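BexL (Amycolatopsis orientalis, PDB 4XRW) probably acts as a di-domain aromatase/cyclase of a type II polyketide synthase, cyclising and dehydrating a polyketide chain on the way to BE-7585A. Local coordinates at residues D58-E61 against E67-R70; R85-P90 against R94-Q99; R221-A226 against V231-S236. One frame throughout, in Å; residues are numbered along the deposited sequence.

Overall arrangement
All three interactions are antiparallel hairpin contacts, none of them fully buried. Interactions 1 and 2 belong to one sheet of the first polyketide cyclase-like region: strands 67-73 and 80-89 are neighbours there, and Glu-67 OE2 meets Arg-86 NH2 at 3.0 Å in a salt bridge that joins the two contacts. Interaction 1 is partly buried and carries a beta bulge; interaction 2 is a regular surface pairing, yet Arg-86 and Ile-95 are buried and meet helix 34-42. Interaction 3 pairs strands 217-225 and 231-241 of the second region, its centre about 33 Å from that of interaction 1; none of its touching residues is buried, and hydroxyls and water do much of the side-chain bonding.

Interaction 1 (D58-E61 against E67-R70); sequences DHVE and ERIR
His-59 and Ile-69 face each other as a non-hydrogen-bonded antiparallel pair, flanked by backbone bonds. Asp-58 and Arg-70 exchange two, with Arg-70 N to Asp-58 O the straighter at 174°. Beyond His-59 the register slips by one residue: Val-60 N at 2.8 Å and Glu-61 N at 3.2 Å both donate to Arg-68 O, approaching it from the same face of the carbonyl plane. Arg-68 N returns a bond to Glu-61 O, which completes a classic beta bulge where the chain turns a corner.

Among the polar side chains, His-59 NE2 donates to Glu-67 OE1 at 3.1 Å. The oxygen lies in the ring plane, yet the donor stands above the carboxylate plane, and the two planes are nearly perpendicular (89°). Glu-61 OE2 forms a salt bridge with Arg-68 NH1 (3.3 Å), again met from above the carboxylate. A water donates to Asp-58 OD1 and accepts a weak bond from Arg-70 NE.

Ile-69 CG2 sits over the centre of the His-59 imidazole, 3.9 Å from its centroid, a CH-pi contact; with CG1 between backbone N and carbonyl carbon (chi1 57°), CG2 is left beside the N, against the ring face. Val-60 CG1 lies over one face of the Arg-68 guanidinium, 3.6 Å from NH1, while its CG2 packs on Arg-70 CB.

Strand 54-59 is an edge strand of its sheet, and strand 67-73 continues the pairing to strand 80-89: Glu-67 OE2 bridges to Arg-86, Arg-70 NH1 bonds Asn-81, and Arg-68 NE reaches Glu-100 beyond strand 94-99.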
loop_
_atom_site.group_PDB
_atom_site.type_symbol
_atom_site.label_atom_id
_atom_site.label_comp_id
_atom_site.label_asym_id
_atom_site.label_seq_id
_atom_site.Cartn_x
_atom_site.Cartn_y
_atom_site.Cartn_z
ATOM N N ASP A 58 7.902 5.276 -5.050
ATOM C CA ASP A 58 9.251 4.986 -5.594
ATOM C C ASP A 58 10.045 6.248 -5.756
ATOM O O ASP A 58 9.574 7.339 -5.421
ATOM C CB ASP A 58 9.184 4.170 -6.890
ATOM C CG ASP A 58 8.723 4.958 -8.077
ATOM O OD1 ASP A 58 8.166 6.049 -7.884
ATOM O OD2 ASP A 58 8.923 4.462 -9.217
ATOM N N HIS A 59 11.291 6.096 -6.192
ATOM C CA HIS A 59 12.190 7.232 -6.221
ATOM C C HIS A 59 12.208 7.908 -7.578
ATOM O O HIS A 59 12.162 7.253 -8.625
ATOM C CB HIS A 59 13.591 6.804 -5.847
ATOM C CG HIS A 59 13.816 6.711 -4.380
ATOM N ND1 HIS A 59 13.367 5.651 -3.627
ATOM C CD2 HIS A 59 14.449 7.546 -3.524
ATOM C CE1 HIS A 59 13.710 5.838 -2.365
ATOM N NE2 HIS A 59 14.370 6.980 -2.278
ATOM N N VAL A 60 12.273 9.231 -7.528
ATOM C CA VAL A 60 12.471 10.080 -8.693
ATOM C C VAL A 60 13.954 10.468 -8.788
ATOM O O VAL A 60 14.529 10.535 -9.871
ATOM C CB VAL A 60 11.611 11.338 -8.609
ATOM C CG1 VAL A 60 11.842 12.228 -9.816
ATOM C CG2 VAL A 60 10.117 10.972 -8.489
ATOM N N GLU A 61 14.559 10.713 -7.643
ATOM C CA GLU A 61 15.946 11.152 -7.530
ATOM C C GLU A 61 16.507 10.535 -6.269
ATOM O O GLU A 61 15.960 10.746 -5.180
ATOM C CB GLU A 61 16.015 12.679 -7.450
ATOM C CG GLU A 61 16.883 13.400 -8.437
ATOM C CD GLU A 61 16.699 14.913 -8.313
ATOM O OE1 GLU A 61 17.216 15.482 -7.319
ATOM O OE2 GLU A 61 15.996 15.521 -9.172
ATOM N N GLU A 67 16.679 13.273 -1.370
ATOM C CA GLU A 67 16.025 12.419 -2.348
ATOM C C GLU A 67 14.672 12.995 -2.744
ATOM O O GLU A 67 14.124 13.812 -2.024
ATOM C CB GLU A 67 15.851 11.030 -1.777
ATOM C CG GLU A 67 14.857 10.973 -0.638
ATOM C CD GLU A 67 14.717 9.584 -0.061
ATOM O OE1 GLU A 67 15.681 8.790 -0.164
ATOM O OE2 GLU A 67 13.634 9.298 0.491
ATOM N N ARG A 68 14.154 12.583 -3.890
ATOM C CA ARG A 68 12.784 12.905 -4.271
ATOM C C ARG A 68 12.036 11.613 -4.529
ATOM O O ARG A 68 12.554 10.698 -5.178
ATOM C CB ARG A 68 12.742 13.788 -5.505
ATOM C CG ARG A 68 13.425 15.108 -5.292
ATOM C CD ARG A 68 13.547 15.859 -6.627
ATOM N NE ARG A 68 12.232 16.183 -7.171
ATOM C CZ ARG A 68 11.883 16.078 -8.453
ATOM N NH1 ARG A 68 12.751 15.670 -9.371
ATOM N NH2 ARG A 68 10.653 16.396 -8.820
ATOM N N ILE A 69 10.815 11.541 -4.007
ATOM C CA ILE A 69 10.011 10.327 -4.101
ATOM C C ILE A 69 8.655 10.683 -4.688
ATOM O O ILE A 69 8.218 11.844 -4.648
ATOM C CB ILE A 69 9.826 9.607 -2.715
ATOM C CG1 ILE A 69 9.195 10.570 -1.676
ATOM C CG2 ILE A 69 11.134 9.044 -2.258
ATOM C CD1 ILE A 69 8.810 9.921 -0.378
ATOM N N ARG A 70 8.056 9.678 -5.305
ATOM C CA ARG A 70 6.727 9.743 -5.881
ATOM C C ARG A 70 5.854 8.779 -5.104
ATOM O O ARG A 70 6.184 7.601 -4.971
ATOM C CB ARG A 70 6.712 9.388 -7.385
ATOM C CG ARG A 70 5.351 9.650 -7.983
ATOM C CD ARG A 70 5.274 9.433 -9.488
ATOM N NE ARG A 70 6.262 10.243 -10.194
ATOM C CZ ARG A 70 6.080 11.506 -10.567
ATOM N NH1 ARG A 70 4.933 12.134 -10.313
ATOM N NH2 ARG A 70 7.060 12.148 -11.194
HETATM O O HOH W 1 8.404 7.604 -10.537
#

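Interaction 2 (R85-P90 against R94-Q99); sequences RRELDP and RISFHQ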
loop_
_atom_site.group_PDB
_atom_site.type_symbol
_atom_site.label_atom_id
_atom_site.label_comp_id
_atom_site.label_asym_id
_atom_site.label_seq_id
_atom_site.Cartn_x
_atom_site.Cartn_y
_atom_site.Cartn_z
ATOM N N ARG A 85 10.163 15.922 -1.610
ATOM C CA ARG A 85 11.596 15.965 -1.403
ATOM C C ARG A 85 11.899 15.760 0.054
ATOM O O ARG A 85 11.289 16.416 0.897
ATOM C CB ARG A 85 12.175 17.296 -1.872
ATOM C CG ARG A 85 13.672 17.396 -1.711
ATOM C CD ARG A 85 14.184 18.693 -2.284
ATOM N NE ARG A 85 15.636 18.698 -2.342
ATOM C CZ ARG A 85 16.346 18.487 -3.450
ATOM N NH1 ARG A 85 15.751 18.276 -4.624
ATOM N NH2 ARG A 85 17.669 18.501 -3.385
ATOM N N ARG A 86 12.814 14.846 0.350
ATOM C CA ARG A 86 13.143 14.529 1.744
ATOM C C ARG A 86 14.640 14.613 2.002
ATOM O O ARG A 86 15.461 14.401 1.110
ATOM C CB ARG A 86 12.648 13.137 2.153
ATOM C CG ARG A 86 11.199 12.835 1.742
ATOM C CD ARG A 86 10.620 11.677 2.567
ATOM N NE ARG A 86 11.412 10.479 2.426
ATOM C CZ ARG A 86 11.344 9.417 3.226
ATOM N NH1 ARG A 86 10.526 9.384 4.282
ATOM N NH2 ARG A 86 12.127 8.402 2.965
ATOM N N GLU A 87 14.948 14.960 3.240
ATOM C CA GLU A 87 16.297 14.905 3.767
ATOM C C GLU A 87 16.300 14.027 4.996
ATOM O O GLU A 87 15.574 14.311 5.972
ATOM C CB GLU A 87 16.809 16.300 4.125
ATOM C CG GLU A 87 17.040 17.178 2.910
ATOM C CD GLU A 87 15.812 18.006 2.530
ATOM O OE1 GLU A 87 15.063 18.455 3.440
ATOM O OE2 GLU A 87 15.608 18.224 1.315
ATOM N N LEU A 88 17.157 13.011 4.977
ATOM C CA LEU A 88 17.175 11.993 6.035
ATOM C C LEU A 88 18.380 12.191 6.979
ATOM O O LEU A 88 19.487 12.384 6.514
ATOM C CB LEU A 88 17.227 10.605 5.426
ATOM C CG LEU A 88 15.891 9.992 4.942
ATOM C CD1 LEU A 88 15.253 10.824 3.862
ATOM C CD2 LEU A 88 16.110 8.578 4.439
ATOM N N ASP A 89 18.158 12.131 8.286
ATOM C CA ASP A 89 19.253 12.250 9.267
ATOM C C ASP A 89 19.140 11.088 10.258
ATOM O O ASP A 89 18.509 11.211 11.297
ATOM C CB ASP A 89 19.195 13.609 9.985
ATOM C CG ASP A 89 20.392 13.847 10.918
ATOM O OD1 ASP A 89 21.119 12.876 11.265
ATOM O OD2 ASP A 89 20.570 15.014 11.310
ATOM N N PRO A 90 19.739 9.941 9.928
ATOM C CA PRO A 90 19.565 8.746 10.757
ATOM C C PRO A 90 20.146 8.843 12.172
ATOM O O PRO A 90 19.608 8.201 13.075
ATOM C CB PRO A 90 20.282 7.661 9.953
ATOM C CG PRO A 90 21.146 8.396 8.986
ATOM C CD PRO A 90 20.418 9.631 8.660
ATOM N N ARG A 94 15.760 11.895 12.318
ATOM C CA ARG A 94 14.896 12.944 11.768
ATOM C C ARG A 94 14.759 12.786 10.263
ATOM O O ARG A 94 15.720 12.421 9.575
ATOM C CB ARG A 94 15.431 14.352 12.065
ATOM C CG ARG A 94 15.380 14.773 13.534
ATOM C CD ARG A 94 16.095 16.111 13.804
ATOM N NE ARG A 94 15.298 17.330 13.575
ATOM C CZ ARG A 94 15.345 18.089 12.474
ATOM N NH1 ARG A 94 16.130 17.761 11.450
ATOM N NH2 ARG A 94 14.594 19.185 12.386
ATOM N N ILE A 95 13.567 13.095 9.766
ATOM C CA ILE A 95 13.275 13.083 8.337
ATOM C C ILE A 95 12.509 14.370 8.026
ATOM O O ILE A 95 11.397 14.554 8.503
ATOM C CB ILE A 95 12.422 11.885 7.913
ATOM C CG1 ILE A 95 13.126 10.569 8.272
ATOM C CG2 ILE A 95 12.162 11.958 6.395
ATOM C CD1 ILE A 95 12.264 9.403 8.163
ATOM N N SER A 96 13.110 15.254 7.240
ATOM C CA SER A 96 12.437 16.448 6.740
ATOM C C SER A 96 11.797 16.148 5.406
ATOM O O SER A 96 12.411 15.476 4.575
ATOM C CB SER A 96 13.432 17.591 6.574
ATOM O OG SER A 96 14.247 17.684 7.723
ATOM N N PHE A 97 10.582 16.618 5.189
ATOM C CA PHE A 97 9.955 16.402 3.888
ATOM C C PHE A 97 9.297 17.680 3.423
ATOM O O PHE A 97 8.957 18.540 4.235
ATOM C CB PHE A 97 8.948 15.245 3.938
ATOM C CG PHE A 97 7.885 15.391 5.002
ATOM C CD1 PHE A 97 6.660 15.964 4.696
ATOM C CD2 PHE A 97 8.100 14.925 6.295
ATOM C CE1 PHE A 97 5.664 16.088 5.658
ATOM C CE2 PHE A 97 7.115 15.029 7.244
ATOM C CZ PHE A 97 5.906 15.602 6.945
ATOM N N HIS A 98 9.150 17.813 2.110
ATOM C CA HIS A 98 8.595 19.004 1.498
ATOM C C HIS A 98 7.764 18.575 0.289
ATOM O O HIS A 98 8.282 17.960 -0.631
ATOM C CB HIS A 98 9.705 19.971 1.082
ATOM C CG HIS A 98 10.820 20.061 2.079
ATOM N ND1 HIS A 98 10.785 20.921 3.159
ATOM C CD2 HIS A 98 11.983 19.373 2.186
ATOM C CE1 HIS A 98 11.886 20.775 3.875
ATOM N NE2 HIS A 98 12.634 19.847 3.303
ATOM N N GLN A 99 6.474 18.886 0.328
ATOM C CA GLN A 99 5.547 18.594 -0.759
ATOM C C GLN A 99 5.887 19.471 -1.963
ATOM O O GLN A 99 6.009 20.688 -1.807
ATOM C CB GLN A 99 4.124 18.849 -0.251
ATOM C CG GLN A 99 2.976 18.395 -1.121
ATOM C CD GLN A 99 1.647 18.632 -0.408
ATOM O OE1 GLN A 99 0.921 19.586 -0.713
ATOM N NE2 GLN A 99 1.349 17.786 0.583
HETATM O O HOH W 2 16.460 15.893 8.286
#
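Arg-85 to Asp-89 run against Arg-94 to His-98 at 172° between strand axes, with unbroken antiparallel register and paired backbone bonds at Arg-85/His-98, Glu-87/Ser-96 and Asp-89/Arg-94. On the face of Glu-87, Ser-96 and His-98, the main side-chain bond runs diagonally: His-98 NE2 donates to Glu-87 OE1 at 2.8 Å. The oxygen lies 1° out of the imidazole plane and offers its syn lone pair. Glu-87 achieves this by bending at chi2 (91°), which brings OE1 to the edge of the His-98 ring as that ring leans in from the partner strand; OE1 thereby also comes within 3.6 Å of Ser-96 CB. A lysine in place of Glu-87 would probably leave His-98 NE2 without its acceptor and the imidazole freer to turn. A water donates to Glu-87 O and also bonds Ser-96 OG at 2.9 Å, spanning the pair beside the direct backbone bonds.

The other face is mainly packing. Ile-95 CG2 is shared: Arg-86 NH1 approaches it at 3.7 Å, and Leu-88 CD1 lies at 4.2 Å, Leu-88 and Ile-95 running alongside each other. Arg-86 CG touches Phe-97 CB at 4.0 Å. The guanidinium of Arg-86 is held from outside the hairpin, by the carbonyls of Val-41 and Ala-42 and by Glu-67, while the Phe-97 ring meets that of Trp-113 and lies near a bound buffer molecule.

This is a regular two-stranded hairpin within the curved antiparallel sheet of a helix-grip fold. Its Arg-86, Leu-88 and Ile-95 face meets helix 34-42, Leu-88 and Ile-95 touching Tyr-38.

Interaction 3 (R221-A226 against V231-S236); sequences RMDTRA and VHTTES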
loop_
_atom_site.group_PDB
_atom_site.type_symbol
_atom_site.label_atom_id
_atom_site.label_comp_id
_atom_site.label_asym_id
_atom_site.label_seq_id
_atom_site.Cartn_x
_atom_site.Cartn_y
_atom_site.Cartn_z
ATOM N N ARG A 221 -12.621 -2.859 -9.143
ATOM C CA ARG A 221 -13.660 -3.506 -8.405
ATOM C C ARG A 221 -14.083 -4.738 -9.154
ATOM O O ARG A 221 -14.294 -4.683 -10.372
ATOM C CB ARG A 221 -14.844 -2.583 -8.180
ATOM C CG ARG A 221 -14.478 -1.401 -7.347
ATOM C CD ARG A 221 -15.679 -0.441 -7.237
ATOM N NE ARG A 221 -16.793 -1.035 -6.486
ATOM C CZ ARG A 221 -16.970 -0.906 -5.161
ATOM N NH1 ARG A 221 -16.113 -0.227 -4.421
ATOM N NH2 ARG A 221 -18.012 -1.460 -4.581
ATOM N N MET A 222 -14.143 -5.849 -8.447
ATOM C CA MET A 222 -14.555 -7.077 -9.131
ATOM C C MET A 222 -15.367 -7.998 -8.273
ATOM O O MET A 222 -15.271 -7.985 -7.062
ATOM C CB MET A 222 -13.345 -7.795 -9.694
ATOM C CG MET A 222 -12.287 -8.138 -8.759
ATOM S SD MET A 222 -10.868 -8.734 -9.734
ATOM C CE MET A 222 -10.810 -10.437 -9.215
ATOM N N ASP A 223 -16.233 -8.741 -8.964
ATOM C CA ASP A 223 -17.088 -9.756 -8.399
ATOM C C ASP A 223 -16.491 -11.120 -8.619
ATOM O O ASP A 223 -16.151 -11.485 -9.763
ATOM C CB ASP A 223 -18.458 -9.720 -9.054
ATOM C CG ASP A 223 -19.324 -8.600 -8.557
ATOM O OD1 ASP A 223 -18.861 -7.736 -7.765
ATOM O OD2 ASP A 223 -20.484 -8.577 -8.983
ATOM N N THR A 224 -16.339 -11.861 -7.541
ATOM C CA THR A 224 -15.741 -13.185 -7.611
ATOM C C THR A 224 -16.597 -14.210 -6.884
ATOM O O THR A 224 -17.403 -13.853 -6.040
ATOM C CB THR A 224 -14.377 -13.212 -6.996
ATOM O OG1 THR A 224 -14.464 -12.707 -5.658
ATOM C CG2 THR A 224 -13.435 -12.350 -7.790
ATOM N N ARG A 225 -16.404 -15.478 -7.236
ATOM C CA ARG A 225 -16.977 -16.571 -6.461
ATOM C C ARG A 225 -15.848 -17.385 -5.880
ATOM O O ARG A 225 -14.958 -17.807 -6.609
ATOM C CB ARG A 225 -17.867 -17.457 -7.321
ATOM C CG ARG A 225 -18.416 -18.641 -6.511
ATOM C CD ARG A 225 -19.144 -19.647 -7.364
ATOM N NE ARG A 225 -20.580 -19.424 -7.360
ATOM C CZ ARG A 225 -21.321 -19.207 -8.444
ATOM N NH1 ARG A 225 -20.769 -19.162 -9.658
ATOM N NH2 ARG A 225 -22.632 -19.040 -8.314
ATOM N N ALA A 226 -15.911 -17.645 -4.575
ATOM C CA ALA A 226 -14.851 -18.353 -3.887
ATOM C C ALA A 226 -15.136 -19.858 -3.879
ATOM O O ALA A 226 -16.230 -20.301 -4.257
ATOM C CB ALA A 226 -14.701 -17.826 -2.472
ATOM N N VAL A 231 -19.669 -15.435 -2.328
ATOM C CA VAL A 231 -19.364 -14.495 -3.392
ATOM C C VAL A 231 -18.960 -13.141 -2.804
ATOM O O VAL A 231 -19.313 -12.796 -1.674
ATOM C CB VAL A 231 -20.549 -14.328 -4.365
ATOM C CG1 VAL A 231 -20.827 -15.629 -5.091
ATOM C CG2 VAL A 231 -21.807 -13.834 -3.637
ATOM N N HIS A 232 -18.185 -12.397 -3.573
ATOM C CA HIS A 232 -17.560 -11.177 -3.080
ATOM C C HIS A 232 -17.531 -10.067 -4.106
ATOM O O HIS A 232 -17.560 -10.299 -5.311
ATOM C CB HIS A 232 -16.152 -11.477 -2.620
ATOM C CG HIS A 232 -16.091 -12.508 -1.546
ATOM N ND1 HIS A 232 -15.712 -13.811 -1.788
ATOM C CD2 HIS A 232 -16.411 -12.443 -0.231
ATOM C CE1 HIS A 232 -15.773 -14.498 -0.662
ATOM N NE2 HIS A 232 -16.195 -13.693 0.296
ATOM N N THR A 233 -17.521 -8.835 -3.599
ATOM C CA THR A 233 -17.282 -7.647 -4.391
ATOM C C THR A 233 -16.159 -6.887 -3.670
ATOM O O THR A 233 -16.320 -6.514 -2.523
ATOM C CB THR A 233 -18.515 -6.764 -4.553
ATOM O OG1 THR A 233 -19.577 -7.519 -5.165
ATOM C CG2 THR A 233 -18.193 -5.589 -5.435
ATOM N N THR A 234 -15.032 -6.724 -4.350
ATOM C CA THR A 234 -13.785 -6.299 -3.736
ATOM C C THR A 234 -13.126 -5.203 -4.549
ATOM O O THR A 234 -13.096 -5.287 -5.771
ATOM C CB THR A 234 -12.801 -7.484 -3.637
ATOM O OG1 THR A 234 -13.495 -8.613 -3.058
ATOM C CG2 THR A 234 -11.639 -7.117 -2.757
ATOM N N GLU A 235 -12.578 -4.191 -3.869
ATOM C CA GLU A 235 -11.877 -3.106 -4.533
ATOM C C GLU A 235 -10.418 -3.138 -4.139
ATOM O O GLU A 235 -10.087 -3.357 -2.970
ATOM C CB GLU A 235 -12.491 -1.767 -4.150
ATOM C CG GLU A 235 -11.825 -0.540 -4.790
ATOM C CD GLU A 235 -12.399 0.772 -4.256
ATOM O OE1 GLU A 235 -13.538 1.136 -4.674
ATOM O OE2 GLU A 235 -11.714 1.422 -3.405
ATOM N N SER A 236 -9.552 -2.913 -5.118
ATOM C CA SER A 236 -8.158 -2.588 -4.887
ATOM C C SER A 236 -7.740 -1.408 -5.758
ATOM O O SER A 236 -8.368 -1.122 -6.786
ATOM C CB SER A 236 -7.277 -3.789 -5.189
ATOM O OG SER A 236 -7.439 -4.127 -6.565
HETATM O O HOH W 3 -14.158 -9.956 -5.336
HETATM O O HOH W 4 -13.808 -14.599 -4.114
#
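Val-231 opens the pairing opposite Arg-225, where its CG1 packs on the aliphatic part of that arginine, 4.1 Å from CG; the two side chains run alongside each other. Thr-224 and His-232 follow as a hydrogen-bonded pair, each backbone N donating to the other's carbonyl. The imidazole of His-232 presents its edge to Ala-226 CB, which lies in the ring plane 3.9 Å from CE1.

Thr-233 comes next, on the opposite face of the sheet, and its OG1 donates to Asp-223 OD1 at 2.7 Å. The two side chains point the same way, and the hydroxyl meets the carboxylate from above its plane. Thr-233 CG2 lies close by, 3.2 Å from the same oxygen.

These strands form a hairpin in the second polyketide cyclase-like region, within a seven-stranded antiparallel sheet of the helix-grip type; the short strand segments stand at 155°. Strand 205-212 flanks 217-225 on its other side, where Met-222 touches Val-205.

Thr-234 exchanges backbone bonds with Met-222. A water donates to Met-222 O at 2.8 Å and also bonds Thr-234 OG1 and Thr-224 OG1, linking three residues across the hairpin on the face of His-232. Thr-224 OG1 stands between its backbone N and carbonyl carbon (chi1 54°), a position that faces it to this water.

Glu-235, its CG anti to the backbone N and its chain extended, brings OE1 to Arg-221 NH1 in a 2.9 Å salt bridge. The oxygen lies in the guanidinium plane, but NH1 meets it from above the carboxylate plane, the two groups being turned 73° apart; Glu-235 OE2 bonds Thr-251.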